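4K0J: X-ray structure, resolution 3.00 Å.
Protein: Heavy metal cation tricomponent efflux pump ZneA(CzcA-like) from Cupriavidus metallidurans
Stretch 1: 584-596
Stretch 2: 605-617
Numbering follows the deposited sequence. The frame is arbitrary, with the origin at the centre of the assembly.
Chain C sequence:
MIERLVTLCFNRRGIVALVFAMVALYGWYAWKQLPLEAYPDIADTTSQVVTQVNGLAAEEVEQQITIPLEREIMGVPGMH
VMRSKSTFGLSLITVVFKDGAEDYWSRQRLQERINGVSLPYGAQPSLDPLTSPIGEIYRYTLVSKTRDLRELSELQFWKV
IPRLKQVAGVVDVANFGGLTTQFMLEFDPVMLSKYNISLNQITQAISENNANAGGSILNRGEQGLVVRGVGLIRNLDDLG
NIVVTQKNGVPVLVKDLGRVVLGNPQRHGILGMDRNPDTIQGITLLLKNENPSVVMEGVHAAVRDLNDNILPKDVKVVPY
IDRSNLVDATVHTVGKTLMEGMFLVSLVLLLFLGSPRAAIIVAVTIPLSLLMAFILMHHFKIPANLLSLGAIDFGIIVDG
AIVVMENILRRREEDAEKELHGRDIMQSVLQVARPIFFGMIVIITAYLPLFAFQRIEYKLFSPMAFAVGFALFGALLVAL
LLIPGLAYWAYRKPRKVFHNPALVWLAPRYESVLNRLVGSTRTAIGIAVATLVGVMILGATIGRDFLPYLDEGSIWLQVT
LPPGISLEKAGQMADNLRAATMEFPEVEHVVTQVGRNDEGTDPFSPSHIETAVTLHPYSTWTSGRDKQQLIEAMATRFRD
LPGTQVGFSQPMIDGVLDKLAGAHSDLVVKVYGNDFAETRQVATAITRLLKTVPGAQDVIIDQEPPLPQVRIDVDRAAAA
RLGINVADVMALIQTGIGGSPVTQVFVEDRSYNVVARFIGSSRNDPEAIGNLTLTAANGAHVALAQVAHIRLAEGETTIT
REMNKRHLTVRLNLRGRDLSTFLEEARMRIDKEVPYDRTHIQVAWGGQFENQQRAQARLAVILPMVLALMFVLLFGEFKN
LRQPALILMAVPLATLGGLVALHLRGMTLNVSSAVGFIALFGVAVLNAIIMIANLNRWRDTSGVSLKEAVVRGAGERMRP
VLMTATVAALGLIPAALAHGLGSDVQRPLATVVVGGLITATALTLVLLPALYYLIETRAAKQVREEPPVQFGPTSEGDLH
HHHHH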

ATOM      1  N   PHE C 584      35.812 -35.305  14.804  1.00 54.51           N
ATOM      2  CA  PHE C 584      36.325 -35.098  13.462  1.00 56.76           C
ATOM      3  C   PHE C 584      37.233 -33.878  13.447  1.00 66.16           C
ATOM      4  O   PHE C 584      37.013 -32.929  14.198  1.00 69.23           O
ATOM      5  CB  PHE C 584      35.177 -34.914  12.474  1.00 37.36           C
ATOM      6  CG  PHE C 584      34.316 -36.131  12.311  1.00 37.10           C
ATOM      7  CD1 PHE C 584      34.745 -37.199  11.545  1.00 39.03           C
ATOM      8  CD2 PHE C 584      33.073 -36.207  12.918  1.00 51.20           C
ATOM      9  CE1 PHE C 584      33.953 -38.323  11.392  1.00 38.98           C
ATOM     10  CE2 PHE C 584      32.278 -37.329  12.766  1.00 50.91           C
ATOM     11  CZ  PHE C 584      32.718 -38.386  12.002  1.00 36.81           C
ATOM     12  N   PRO C 585      38.266 -33.902  12.598  1.00 68.45           N
ATOM     13  CA  PRO C 585      39.223 -32.798  12.520  1.00 71.48           C
ATOM     14  C   PRO C 585      38.661 -31.596  11.776  1.00 76.68           C
ATOM     15  O   PRO C 585      39.275 -30.528  11.798  1.00 78.21           O
ATOM     16  CB  PRO C 585      40.384 -33.396  11.714  1.00 78.71           C
ATOM     17  CG  PRO C 585      40.159 -34.874  11.717  1.00 81.87           C
ATOM     18  CD  PRO C 585      38.684 -35.048  11.778  1.00 74.27           C
ATOM     19  N   GLU C 586      37.508 -31.763  11.133  1.00 83.03           N
ATOM     20  CA  GLU C 586      36.984 -30.726  10.246  1.00 91.90           C
ATOM     21  C   GLU C 586      35.841 -29.906  10.835  1.00 84.46           C
ATOM     22  O   GLU C 586      35.290 -29.044  10.154  1.00 87.25           O
ATOM     23  CB  GLU C 586      36.536 -31.331   8.913  1.00103.06           C
ATOM     24  CG  GLU C 586      37.483 -32.366   8.332  1.00115.00           C
ATOM     25  CD  GLU C 586      37.147 -33.774   8.783  1.00120.08           C
ATOM     26  OE1 GLU C 586      36.434 -33.917   9.796  1.00120.08           O
ATOM     27  OE2 GLU C 586      37.588 -34.738   8.122  1.00124.03           O
ATOM     28  N   VAL C 587      35.483 -30.166  12.090  1.00 71.25           N
ATOM     29  CA  VAL C 587      34.383 -29.440  12.724  1.00 60.75           C
ATOM     30  C   VAL C 587      34.846 -28.342  13.679  1.00 67.15           C
ATOM     31  O   VAL C 587      35.354 -28.617  14.765  1.00 71.09           O
ATOM     32  CB  VAL C 587      33.418 -30.387  13.446  1.00 58.66           C
ATOM     33  CG1 VAL C 587      32.447 -30.985  12.453  1.00 59.34           C
ATOM     34  CG2 VAL C 587      34.188 -31.480  14.171  1.00 63.52           C
ATOM     35  N   GLU C 588      34.654 -27.095  13.260  1.00 75.03           N
ATOM     36  CA  GLU C 588      35.064 -25.932  14.038  1.00 83.15           C
ATOM     37  C   GLU C 588      34.270 -25.827  15.341  1.00 81.34           C
ATOM     38  O   GLU C 588      34.843 -25.831  16.433  1.00 84.26           O
ATOM     39  CB  GLU C 588      34.887 -24.661  13.200  1.00 90.00           C
ATOM     40  CG  GLU C 588      35.537 -23.417  13.776  1.00 93.97           C
ATOM     41  CD  GLU C 588      35.533 -22.260  12.794  1.00 94.74           C
ATOM     42  OE1 GLU C 588      35.254 -22.496  11.599  1.00 88.38           O
ATOM     43  OE2 GLU C 588      35.807 -21.117  13.219  1.00 99.45           O
ATOM     44  N   HIS C 589      32.950 -25.733  15.218  1.00 71.41           N
ATOM     45  CA  HIS C 589      32.059 -25.704  16.376  1.00 59.20           C
ATOM     46  C   HIS C 589      30.827 -26.564  16.123  1.00 47.29           C
ATOM     47  O   HIS C 589      30.421 -26.769  14.981  1.00 47.19           O
ATOM     48  CB  HIS C 589      31.609 -24.273  16.682  1.00 63.66           C
ATOM     49  CG  HIS C 589      32.715 -23.362  17.114  1.00 63.64           C
ATOM     50  ND1 HIS C 589      33.150 -23.285  18.419  1.00 65.06           N
ATOM     51  CD2 HIS C 589      33.461 -22.475  16.416  1.00 60.86           C
ATOM     52  CE1 HIS C 589      34.125 -22.398  18.504  1.00 61.51           C
ATOM     53  NE2 HIS C 589      34.334 -21.892  17.303  1.00 62.56           N
ATOM     54  N   VAL C 590      30.233 -27.069  17.197  1.00 38.16           N
ATOM     55  CA  VAL C 590      28.982 -27.811  17.100  1.00 36.80           C
ATOM     56  C   VAL C 590      27.999 -27.280  18.139  1.00 38.62           C
ATOM     57  O   VAL C 590      28.304 -27.228  19.335  1.00 35.60           O
ATOM     58  CB  VAL C 590      29.185 -29.320  17.317  1.00 38.90           C
ATOM     59  CG1 VAL C 590      27.882 -30.062  17.085  1.00 34.91           C
ATOM     60  CG2 VAL C 590      30.268 -29.845  16.395  1.00 49.68           C
ATOM     61  N   VAL C 591      26.824 -26.881  17.666  1.00 32.30           N
ATOM     62  CA  VAL C 591      25.808 -26.267  18.508  1.00 25.86           C
ATOM     63  C   VAL C 591      24.517 -27.072  18.462  1.00 24.72           C
ATOM     64  O   VAL C 591      24.020 -27.391  17.389  1.00 23.91           O
ATOM     65  CB  VAL C 591      25.503 -24.827  18.046  1.00 28.46           C
ATOM     66  CG1 VAL C 591      24.194 -24.341  18.639  1.00 33.72           C
ATOM     67  CG2 VAL C 591      26.639 -23.889  18.404  1.00 24.43           C
ATOM     68  N   THR C 592      23.973 -27.398  19.627  1.00 35.12           N
ATOM     69  CA  THR C 592      22.684 -28.073  19.689  1.00 39.99           C
ATOM     70  C   THR C 592      21.619 -27.139  20.240  1.00 35.61           C
ATOM     71  O   THR C 592      21.870 -26.375  21.178  1.00 34.25           O
ATOM     72  CB  THR C 592      22.726 -29.341  20.582  1.00 56.13           C
ATOM     73  OG1 THR C 592      22.913 -28.968  21.954  1.00 54.62           O
ATOM     74  CG2 THR C 592      23.847 -30.278  20.149  1.00 56.29           C
ATOM     75  N   GLN C 593      20.432 -27.203  19.647  1.00 30.12           N
ATOM     76  CA  GLN C 593      19.275 -26.502  20.178  1.00 33.05           C
ATOM     77  C   GLN C 593      18.198 -27.509  20.547  1.00 40.88           C
ATOM     78  O   GLN C 593      17.256 -27.730  19.783  1.00 44.02           O
ATOM     79  CB  GLN C 593      18.717 -25.535  19.146  1.00 40.74           C
ATOM     80  CG  GLN C 593      19.746 -24.625  18.532  1.00 49.65           C
ATOM     81  CD  GLN C 593      19.162 -23.801  17.414  1.00 41.22           C
ATOM     82  OE1 GLN C 593      19.886 -23.135  16.674  1.00 33.82           O
ATOM     83  NE2 GLN C 593      17.841 -23.846  17.277  1.00 40.99           N
ATOM     84  N   VAL C 594      18.331 -28.134  21.710  1.00 40.53           N
ATOM     85  CA  VAL C 594      17.314 -29.092  22.121  1.00 43.13           C
ATOM     86  C   VAL C 594      16.147 -28.342  22.742  1.00 40.63           C
ATOM     87  O   VAL C 594      16.345 -27.446  23.556  1.00 51.36           O
ATOM     88  CB  VAL C 594      17.873 -30.201  23.071  1.00 30.42           C
ATOM     89  CG1 VAL C 594      19.176 -29.766  23.720  1.00 24.30           C
ATOM     90  CG2 VAL C 594      16.845 -30.590  24.126  1.00 32.39           C
ATOM     91  N   GLY C 595      14.934 -28.679  22.326  1.00 27.82           N
ATOM     92  CA  GLY C 595      13.758 -28.070  22.908  1.00 35.01           C
ATOM     93  C   GLY C 595      13.364 -26.751  22.274  1.00 41.45           C
ATOM     94  O   GLY C 595      13.644 -26.504  21.097  1.00 31.50           O
ATOM     95  N   ARG C 596      12.713 -25.902  23.067  1.00 57.61           N
ATOM     96  CA  ARG C 596      12.132 -24.654  22.572  1.00 75.56           C
ATOM     97  C   ARG C 596      12.851 -23.417  23.109  1.00 84.75           C
ATOM     98  O   ARG C 596      13.626 -23.497  24.059  1.00 86.94           O
ATOM     99  CB  ARG C 596      10.646 -24.583  22.937  1.00 77.95           C
ATOM    100  CG  ARG C 596      10.392 -24.418  24.429  1.00 76.95           C
ATOM    101  CD  ARG C 596       8.910 -24.480  24.769  1.00 68.60           C
ATOM    102  NE  ARG C 596       8.332 -25.787  24.472  1.00 56.30           N
ATOM    103  CZ  ARG C 596       7.060 -26.103  24.684  1.00 56.87           C
ATOM    104  NH1 ARG C 596       6.229 -25.205  25.197  1.00 63.81           N
ATOM    105  NH2 ARG C 596       6.617 -27.315  24.384  1.00 57.00           N
ATOM    106  N   SER C 605       9.793 -29.994  21.270  1.00 22.77           N
ATOM    107  CA  SER C 605       9.869 -30.640  22.565  1.00 34.16           C
ATOM    108  C   SER C 605      11.319 -31.030  22.793  1.00 37.84           C
ATOM    109  O   SER C 605      12.131 -30.904  21.878  1.00 43.77           O
ATOM    110  CB  SER C 605       8.962 -31.874  22.573  1.00 48.44           C
ATOM    111  OG  SER C 605       9.102 -32.620  21.375  1.00 64.14           O
ATOM    112  N   PRO C 606      11.664 -31.481  24.014  1.00 36.84           N
ATOM    113  CA  PRO C 606      13.059 -31.876  24.253  1.00 28.85           C
ATOM    114  C   PRO C 606      13.492 -33.053  23.383  1.00 32.76           C
ATOM    115  O   PRO C 606      14.689 -33.273  23.179  1.00 34.84           O
ATOM    116  CB  PRO C 606      13.057 -32.284  25.726  1.00 27.94           C
ATOM    117  CG  PRO C 606      11.963 -31.486  26.326  1.00 27.54           C
ATOM    118  CD  PRO C 606      10.898 -31.401  25.273  1.00 31.16           C
ATOM    119  N   SER C 607      12.523 -33.802  22.871  1.00 44.69           N
ATOM    120  CA  SER C 607      12.822 -34.921  21.991  1.00 54.60           C
ATOM    121  C   SER C 607      13.228 -34.418  20.616  1.00 53.73           C
ATOM    122  O   SER C 607      13.689 -35.186  19.776  1.00 73.52           O
ATOM    123  CB  SER C 607      11.626 -35.869  21.887  1.00 58.91           C
ATOM    124  OG  SER C 607      10.441 -35.163  21.562  1.00 66.90           O
ATOM    125  N   HIS C 608      13.060 -33.121  20.390  1.00 34.73           N
ATOM    126  CA  HIS C 608      13.477 -32.514  19.135  1.00 29.49           C
ATOM    127  C   HIS C 608      14.737 -31.688  19.309  1.00 22.34           C
ATOM    128  O   HIS C 608      14.848 -30.901  20.238  1.00 58.68           O
ATOM    129  CB  HIS C 608      12.376 -31.633  18.557  1.00 22.98           C
ATOM    130  CG  HIS C 608      12.771 -30.951  17.287  1.00 30.22           C
ATOM    131  ND1 HIS C 608      13.424 -29.738  17.265  1.00 40.01           N
ATOM    132  CD2 HIS C 608      12.621 -31.320  15.993  1.00 44.17           C
ATOM    133  CE1 HIS C 608      13.651 -29.385  16.013  1.00 44.50           C
ATOM    134  NE2 HIS C 608      13.171 -30.325  15.221  1.00 51.91           N
ATOM    135  N   ILE C 609      15.692 -31.877  18.412  1.00 22.62           N
ATOM    136  CA  ILE C 609      16.877 -31.046  18.410  1.00 39.73           C
ATOM    137  C   ILE C 609      17.112 -30.542  17.006  1.00 42.12           C
ATOM    138  O   ILE C 609      16.843 -31.236  16.026  1.00 48.52           O
ATOM    139  CB  ILE C 609      18.154 -31.807  18.850  1.00 39.39           C
ATOM    140  CG1 ILE C 609      17.875 -32.770  20.002  1.00 39.20           C
ATOM    141  CG2 ILE C 609      19.250 -30.831  19.251  1.00 30.91           C
ATOM    142  CD1 ILE C 609      19.125 -33.446  20.510  1.00 37.79           C
ATOM    143  N   GLU C 610      17.601 -29.315  16.923  1.00 42.66           N
ATOM    144  CA  GLU C 610      18.187 -28.805  15.708  1.00 28.13           C
ATOM    145  C   GLU C 610      19.631 -28.523  16.039  1.00 25.70           C
ATOM    146  O   GLU C 610      19.927 -27.851  17.025  1.00 30.33           O
ATOM    147  CB  GLU C 610      17.487 -27.530  15.265  1.00 34.85           C
ATOM    148  CG  GLU C 610      16.171 -27.763  14.556  1.00 42.78           C
ATOM    149  CD  GLU C 610      15.515 -26.470  14.138  1.00 59.54           C
ATOM    150  OE1 GLU C 610      14.922 -26.431  13.039  1.00 64.00           O
ATOM    151  OE2 GLU C 610      15.599 -25.490  14.911  1.00 69.32           O
ATOM    152  N   THR C 611      20.532 -29.056  15.222  1.00 37.54           N
ATOM    153  CA  THR C 611      21.959 -28.915  15.478  1.00 51.74           C
ATOM    154  C   THR C 611      22.647 -28.109  14.380  1.00 53.62           C
ATOM    155  O   THR C 611      22.356 -28.285  13.201  1.00 60.88           O
ATOM    156  CB  THR C 611      22.627 -30.301  15.603  1.00 62.42           C
ATOM    157  OG1 THR C 611      21.883 -31.109  16.525  1.00 73.21           O
ATOM    158  CG2 THR C 611      24.072 -30.175  16.081  1.00 52.35           C
ATOM    159  N   ALA C 612      23.548 -27.215  14.766  1.00 45.58           N
ATOM    160  CA  ALA C 612      24.361 -26.505  13.788  1.00 43.49           C
ATOM    161  C   ALA C 612      25.799 -27.023  13.817  1.00 43.25           C
ATOM    162  O   ALA C 612      26.448 -27.039  14.864  1.00 45.66           O
ATOM    163  CB  ALA C 612      24.318 -25.009  14.040  1.00 44.51           C
ATOM    164  N   VAL C 613      26.285 -27.453  12.658  1.00 45.21           N
ATOM    165  CA  VAL C 613      27.633 -27.998  12.532  1.00 40.63           C
ATOM    166  C   VAL C 613      28.512 -27.131  11.647  1.00 48.28           C
ATOM    167  O   VAL C 613      28.370 -27.131  10.424  1.00 60.12           O
ATOM    168  CB  VAL C 613      27.608 -29.406  11.941  1.00 38.33           C
ATOM    169  CG1 VAL C 613      29.019 -29.955  11.846  1.00 46.03           C
ATOM    170  CG2 VAL C 613      26.739 -30.311  12.792  1.00 44.81           C
ATOM    171  N   THR C 614      29.420 -26.393  12.273  1.00 52.06           N
ATOM    172  CA  THR C 614      30.316 -25.501  11.549  1.00 58.19           C
ATOM    173  C   THR C 614      31.599 -26.239  11.197  1.00 70.60           C
ATOM    174  O   THR C 614      32.067 -27.083  11.961  1.00 78.99           O
ATOM    175  CB  THR C 614      30.661 -24.249  12.380  1.00 51.52           C
ATOM    176  OG1 THR C 614      31.578 -24.601  13.423  1.00 53.13           O
ATOM    177  CG2 THR C 614      29.404 -23.652  12.998  1.00 35.87           C
ATOM    178  N   LEU C 615      32.170 -25.916  10.043  1.00 72.50           N
ATOM    179  CA  LEU C 615      33.350 -26.622   9.560  1.00 67.18           C
ATOM    180  C   LEU C 615      34.595 -25.745   9.536  1.00 76.70           C
ATOM    181  O   LEU C 615      34.530 -24.537   9.768  1.00 73.56           O
ATOM    182  CB  LEU C 615      33.098 -27.177   8.156  1.00 51.06           C
ATOM    183  CG  LEU C 615      31.809 -27.970   7.949  1.00 42.24           C
ATOM    184  CD1 LEU C 615      31.713 -28.476   6.512  1.00 40.77           C
ATOM    185  CD2 LEU C 615      31.723 -29.118   8.943  1.00 42.22           C
ATOM    186  N   HIS C 616      35.731 -26.373   9.258  1.00 88.50           N
ATOM    187  CA  HIS C 616      36.965 -25.652   8.984  1.00 91.42           C
ATOM    188  C   HIS C 616      36.996 -25.295   7.504  1.00 86.03           C
ATOM    189  O   HIS C 616      36.284 -25.909   6.708  1.00 88.90           O
ATOM    190  CB  HIS C 616      38.176 -26.518   9.335  1.00 95.60           C
ATOM    191  CG  HIS C 616      38.460 -26.591  10.802  1.00102.33           C
ATOM    192  ND1 HIS C 616      38.958 -25.522  11.515  1.00105.21           N
ATOM    193  CD2 HIS C 616      38.319 -27.604  11.688  1.00106.49           C
ATOM    194  CE1 HIS C 616      39.110 -25.873  12.779  1.00109.90           C
ATOM    195  NE2 HIS C 616      38.730 -27.132  12.911  1.00108.79           N
ATOM    196  N   PRO C 617      37.803 -24.288   7.130  1.00 70.76           N
ATOM    197  CA  PRO C 617      37.999 -23.999   5.708  1.00 64.24           C
ATOM    198  C   PRO C 617      38.429 -25.257   4.962  1.00 74.12           C
ATOM    199  O   PRO C 617      39.299 -25.981   5.448  1.00 73.88           O
ATOM    200  CB  PRO C 617      39.141 -22.986   5.722  1.00 56.23           C
ATOM    201  CG  PRO C 617      38.995 -22.287   7.018  1.00 53.03           C
ATOM    202  CD  PRO C 617      38.497 -23.313   7.991  1.00 61.16           C
TER

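Antiparallel strands illustrate how a backbone ladder sets the terms on which side chains meet, and this pair from the efflux pump ZneA is a clear example. The two strand axes approach to 4.6 Å, and their directions differ by 169°. Hydrogen-bonded and non-hydrogen-bonded pairs alternate along the ladder. Val-591 and Ala-612 bond reciprocally, with Val-591 N to Ala-612 O at 2.8 Å and Ala-612 N to Val-591 O at 2.7 Å. Two residues on, Gln-593 N lies 2.7 Å from Glu-610 O, whereas the return bond from Glu-610 N to Gln-593 O stretches to 3.3 Å. Gly-595 N continues the series to His-608 O at 3.1 Å. At Gly-595 the backbone angles would jam a CB against the preceding carbonyl oxygen, which by itself calls for glycine; its CA also makes a 3.4 Å CA-H...O contact with Ser-605 O.

Regularity falters where the first stretch turns a corner at Glu-588. Thr-614 N still donates to His-589 O at 2.9 Å, but His-589 N finds the side-chain oxygen Thr-614 OG1 at 2.5 Å, while Glu-588 N makes only a weak bond to Thr-614 O at 2.9 Å. Thr-614 thus engages the corner through both backbone and side chain. Beyond it, His-616 N bonds to Glu-586 O at 2.9 Å.

The side chains follow the alternation. Val-590, Thr-592 and Val-594 share one face with Val-613, Thr-611 and Ile-609; there Val-594 CB packs 4.0 Å from Ile-609 CG1. The other face pairs Val-591 with Ala-612, their CB atoms 4.2 Å apart, and Gln-593 with Glu-610. Past the corner, Val-587 CG1 approaches Val-613 CG1 to 3.6 Å, and the poorly ordered His-616 lays one ring face against Glu-588 CA.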